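Local structure of putative phosphosugar isomerase (Silicibacter pomeroyi DSS-3, 3FJ1) at residues A[43-54]-A[89-100]. The protein is of unknown function but contains two SIS domains, probably binds phosphosugars and may act as a sugar isomerase or aminotransferase. Sequence-based numbering, arbitrary orientation. Where two conformers were deposited one is given.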
loop_
_atom_site.group_PDB
_atom_site.type_symbol
_atom_site.label_atom_id
_atom_site.label_comp_id
_atom_site.label_asym_id
_atom_site.label_seq_id
_atom_site.Cartn_x
_atom_site.Cartn_y
_atom_site.Cartn_z
ATOM N N PRO A 43 -20.135 11.074 10.726
ATOM C CA PRO A 43 -18.925 10.379 11.227
ATOM C C PRO A 43 -17.657 11.245 11.073
ATOM O O PRO A 43 -17.603 12.135 10.229
ATOM C CB PRO A 43 -18.836 9.129 10.340
ATOM C CG PRO A 43 -19.610 9.489 9.091
ATOM C CD PRO A 43 -20.703 10.414 9.540
ATOM N N SER A 44 -16.673 10.988 11.916
ATOM C CA SER A 44 -15.447 11.766 11.959
ATOM C C SER A 44 -14.257 11.062 11.334
ATOM O O SER A 44 -13.176 11.606 11.303
ATOM C CB SER A 44 -15.103 12.127 13.392
ATOM O OG SER A 44 -15.078 10.982 14.218
ATOM N N PHE A 45 -14.471 9.867 10.823
ATOM C CA PHE A 45 -13.408 9.210 10.070
ATOM C C PHE A 45 -13.970 8.036 9.292
ATOM O O PHE A 45 -15.141 7.653 9.426
ATOM C CB PHE A 45 -12.165 8.820 10.901
ATOM C CG PHE A 45 -12.374 7.661 11.822
ATOM C CD1 PHE A 45 -12.948 7.843 13.061
ATOM C CD2 PHE A 45 -11.967 6.389 11.455
ATOM C CE1 PHE A 45 -13.133 6.760 13.941
ATOM C CE2 PHE A 45 -12.138 5.312 12.315
ATOM C CZ PHE A 45 -12.726 5.498 13.559
ATOM N N VAL A 46 -13.133 7.581 8.365
ATOM C CA VAL A 46 -13.515 6.539 7.419
ATOM C C VAL A 46 -12.530 5.372 7.483
ATOM O O VAL A 46 -11.320 5.591 7.575
ATOM C CB VAL A 46 -13.541 7.075 5.977
ATOM C CG1 VAL A 46 -14.010 5.981 5.012
ATOM C CG2 VAL A 46 -14.444 8.333 5.867
ATOM N N ALA A 47 -13.040 4.144 7.386
ATOM C CA ALA A 47 -12.205 2.955 7.271
ATOM C C ALA A 47 -12.577 2.273 5.970
ATOM O O ALA A 47 -13.742 2.289 5.594
ATOM C CB ALA A 47 -12.407 1.996 8.435
ATOM N N THR A 48 -11.602 1.756 5.234
ATOM C CA THR A 48 -11.897 1.031 4.004
ATOM C C THR A 48 -11.498 -0.442 4.177
ATOM O O THR A 48 -10.568 -0.772 4.922
ATOM C CB THR A 48 -11.230 1.607 2.737
ATOM O OG1 THR A 48 -9.804 1.564 2.895
ATOM C CG2 THR A 48 -11.719 3.077 2.438
ATOM N N VAL A 49 -12.238 -1.303 3.486
ATOM C CA VAL A 49 -12.050 -2.748 3.506
ATOM C C VAL A 49 -12.142 -3.254 2.051
ATOM O O VAL A 49 -13.188 -3.142 1.398
ATOM C CB VAL A 49 -13.107 -3.494 4.361
ATOM C CG1 VAL A 49 -12.819 -5.008 4.409
ATOM C CG2 VAL A 49 -13.156 -2.893 5.773
ATOM N N ALA A 50 -11.054 -3.829 1.557
ATOM C CA ALA A 50 -10.995 -4.266 0.179
ATOM C C ALA A 50 -9.702 -5.060 -0.100
ATOM O O ALA A 50 -8.729 -5.014 0.677
ATOM C CB ALA A 50 -11.058 -3.029 -0.781
ATOM N N ARG A 51 -9.694 -5.739 -1.242
ATOM C CA ARG A 51 -8.498 -6.434 -1.737
ATOM C C ARG A 51 -8.421 -6.298 -3.251
ATOM O O ARG A 51 -9.403 -5.951 -3.891
ATOM C CB ARG A 51 -8.537 -7.916 -1.366
ATOM C CG ARG A 51 -9.794 -8.597 -1.796
ATOM C CD ARG A 51 -9.888 -9.976 -1.227
ATOM N NE ARG A 51 -9.053 -10.922 -1.940
ATOM C CZ ARG A 51 -9.400 -11.505 -3.088
ATOM N NH1 ARG A 51 -10.579 -11.250 -3.652
ATOM N NH2 ARG A 51 -8.586 -12.388 -3.675
ATOM N N GLY A 52 -7.243 -6.569 -3.805
ATOM C CA GLY A 52 -7.058 -6.503 -5.254
ATOM C C GLY A 52 -7.368 -5.152 -5.863
ATOM O O GLY A 52 -7.038 -4.107 -5.307
ATOM N N SER A 53 -7.991 -5.173 -7.031
ATOM C CA SER A 53 -8.330 -3.952 -7.733
ATOM C C SER A 53 -9.270 -3.071 -6.904
ATOM O O SER A 53 -9.196 -1.839 -6.987
ATOM C CB SER A 53 -8.955 -4.303 -9.085
ATOM O OG SER A 53 -9.260 -3.153 -9.841
ATOM N N SER A 54 -10.160 -3.692 -6.127
ATOM C CA SER A 54 -11.054 -2.954 -5.220
ATOM C C SER A 54 -10.285 -2.096 -4.232
ATOM O O SER A 54 -10.760 -1.041 -3.844
ATOM C CB SER A 54 -12.044 -3.859 -4.492
ATOM O OG SER A 54 -12.979 -4.429 -5.389
ATOM N N ARG A 89 -11.955 0.363 17.910
ATOM C CA ARG A 89 -12.787 1.484 18.323
ATOM C C ARG A 89 -13.232 2.176 17.056
ATOM O O ARG A 89 -12.499 2.992 16.492
ATOM C CB ARG A 89 -12.000 2.405 19.247
ATOM C CG ARG A 89 -11.675 1.671 20.529
ATOM C CD ARG A 89 -10.619 2.334 21.391
ATOM N NE ARG A 89 -10.936 3.727 21.706
ATOM C CZ ARG A 89 -10.358 4.426 22.682
ATOM N NH1 ARG A 89 -9.465 3.866 23.488
ATOM N NH2 ARG A 89 -10.712 5.685 22.874
ATOM N N LEU A 90 -14.436 1.821 16.589
ATOM C CA LEU A 90 -14.957 2.346 15.329
ATOM C C LEU A 90 -16.283 3.130 15.434
ATOM O O LEU A 90 -16.943 3.382 14.417
ATOM C CB LEU A 90 -15.062 1.221 14.295
ATOM C CG LEU A 90 -13.728 0.590 13.876
ATOM C CD1 LEU A 90 -13.952 -0.632 12.960
ATOM C CD2 LEU A 90 -12.876 1.612 13.182
ATOM N N ASP A 91 -16.650 3.539 16.656
ATOM C CA ASP A 91 -17.817 4.381 16.851
ATOM C C ASP A 91 -17.505 5.669 16.058
ATOM O O ASP A 91 -16.360 6.085 15.976
ATOM C CB ASP A 91 -18.009 4.717 18.350
ATOM C CG ASP A 91 -18.316 3.486 19.221
ATOM O OD1 ASP A 91 -19.043 2.545 18.816
ATOM O OD2 ASP A 91 -17.837 3.470 20.377
ATOM N N ARG A 92 -18.497 6.314 15.479
ATOM C CA ARG A 92 -18.217 7.549 14.714
ATOM C C ARG A 92 -17.487 7.326 13.385
ATOM O O ARG A 92 -17.054 8.295 12.751
ATOM C CB ARG A 92 -17.383 8.571 15.523
ATOM C CG ARG A 92 -17.891 8.924 16.913
ATOM C CD ARG A 92 -19.196 9.687 16.883
ATOM N NE ARG A 92 -19.668 9.992 18.239
ATOM C CZ ARG A 92 -20.879 10.452 18.540
ATOM N NH1 ARG A 92 -21.784 10.678 17.588
ATOM N NH2 ARG A 92 -21.193 10.678 19.810
ATOM N N ALA A 93 -17.328 6.071 12.957
ATOM C CA ALA A 93 -16.656 5.796 11.691
ATOM C C ALA A 93 -17.647 5.335 10.623
ATOM O O ALA A 93 -18.652 4.678 10.942
ATOM C CB ALA A 93 -15.609 4.696 11.892
ATOM N N LEU A 94 -17.358 5.711 9.384
ATOM C CA LEU A 94 -17.968 5.103 8.190
ATOM C C LEU A 94 -17.001 3.977 7.827
ATOM O O LEU A 94 -15.782 4.214 7.721
ATOM C CB LEU A 94 -17.975 6.066 7.006
ATOM C CG LEU A 94 -18.206 5.511 5.579
ATOM C CD1 LEU A 94 -19.565 4.786 5.448
ATOM C CD2 LEU A 94 -18.165 6.594 4.489
ATOM N N CYS A 95 -17.496 2.767 7.639
ATOM C CA CYS A 95 -16.667 1.706 7.074
ATOM C C CYS A 95 -17.139 1.440 5.635
ATOM O O CYS A 95 -18.277 1.024 5.413
ATOM C CB CYS A 95 -16.724 0.435 7.894
ATOM S SG CYS A 95 -15.730 -0.905 7.152
ATOM N N LEU A 96 -16.255 1.674 4.663
ATOM C CA LEU A 96 -16.587 1.505 3.275
ATOM C C LEU A 96 -15.934 0.214 2.755
ATOM O O LEU A 96 -14.713 0.134 2.723
ATOM C CB LEU A 96 -16.099 2.722 2.512
ATOM C CG LEU A 96 -16.557 2.840 1.093
ATOM C CD1 LEU A 96 -18.087 2.976 0.985
ATOM C CD2 LEU A 96 -15.841 4.041 0.478
ATOM N N ALA A 97 -16.754 -0.770 2.399
ATOM C CA ALA A 97 -16.255 -2.047 1.883
ATOM C C ALA A 97 -16.472 -2.075 0.364
ATOM O O ALA A 97 -17.558 -1.756 -0.113
ATOM C CB ALA A 97 -16.955 -3.208 2.548
ATOM N N VAL A 98 -15.454 -2.438 -0.406
ATOM C CA VAL A 98 -15.610 -2.468 -1.872
ATOM C C VAL A 98 -15.238 -3.863 -2.386
ATOM O O VAL A 98 -14.142 -4.326 -2.127
ATOM C CB VAL A 98 -14.734 -1.406 -2.516
ATOM C CG1 VAL A 98 -14.924 -1.412 -4.030
ATOM C CG2 VAL A 98 -15.021 -0.005 -1.899
ATOM N N SER A 99 -16.151 -4.532 -3.096
ATOM C CA SER A 99 -15.882 -5.875 -3.589
ATOM C C SER A 99 -16.812 -6.209 -4.730
ATOM O O SER A 99 -18.017 -6.109 -4.539
ATOM C CB SER A 99 -16.141 -6.890 -2.477
ATOM O OG SER A 99 -16.090 -8.217 -2.966
ATOM N N GLN A 100 -16.265 -6.629 -5.874
ATOM C CA GLN A 100 -17.037 -7.045 -7.063
ATOM C C GLN A 100 -18.195 -8.011 -6.668
ATOM O O GLN A 100 -19.393 -7.708 -6.810
ATOM C CB GLN A 100 -16.032 -7.692 -8.075
ATOM C CG GLN A 100 -16.474 -8.022 -9.543
ATOM C CD GLN A 100 -15.284 -8.479 -10.465
ATOM O OE1 GLN A 100 -15.333 -8.371 -11.699
ATOM N NE2 GLN A 100 -14.220 -8.990 -9.845
HETATM O O HOH W 1 -12.348 -6.330 -2.194
#
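F45 to V49 pair with A93 to A97 as adjacent parallel strands, their axes 22° apart, in the five-stranded parallel sheet of an SIS domain, an alpha-beta-alpha sandwich with the flavodoxin-like strand order 2-1-3-4-5. Backbone hydrogen bonding defines the register: L94 N donates to F45 O and L94 O accepts from A47 N, an alternation that L96 repeats between A47 O and V49 N, until V98 N reaches V49 O at 3.0 Å. The L96 N to A47 O bond is 2.7 Å long and nearly straight at hydrogen (169°). Before the strands, S44 N meets R92 O, the carbonyl inside a type II turn from L90 to A93.

Apolar contacts differ by face. A chi1 of 73°, with CG between backbone N and carbonyl carbon, brings the F45 ring in toward the turn, where A93 CB lies over one face as a CH-pi contact, 3.7 Å from the ring centroid, while L90 CD2 meets its edge 3.9 Å from CE2. On this same side V49 CG2 touches C95 SG at 3.5 Å, under helix 105-116; L94 and V98 instead meet helix 153-171.

Beyond the last direct bond, V98 N to V49 O, a water continues the link: it accepts from R51 N at 2.9 Å and donates to V98 O at 2.7 Å.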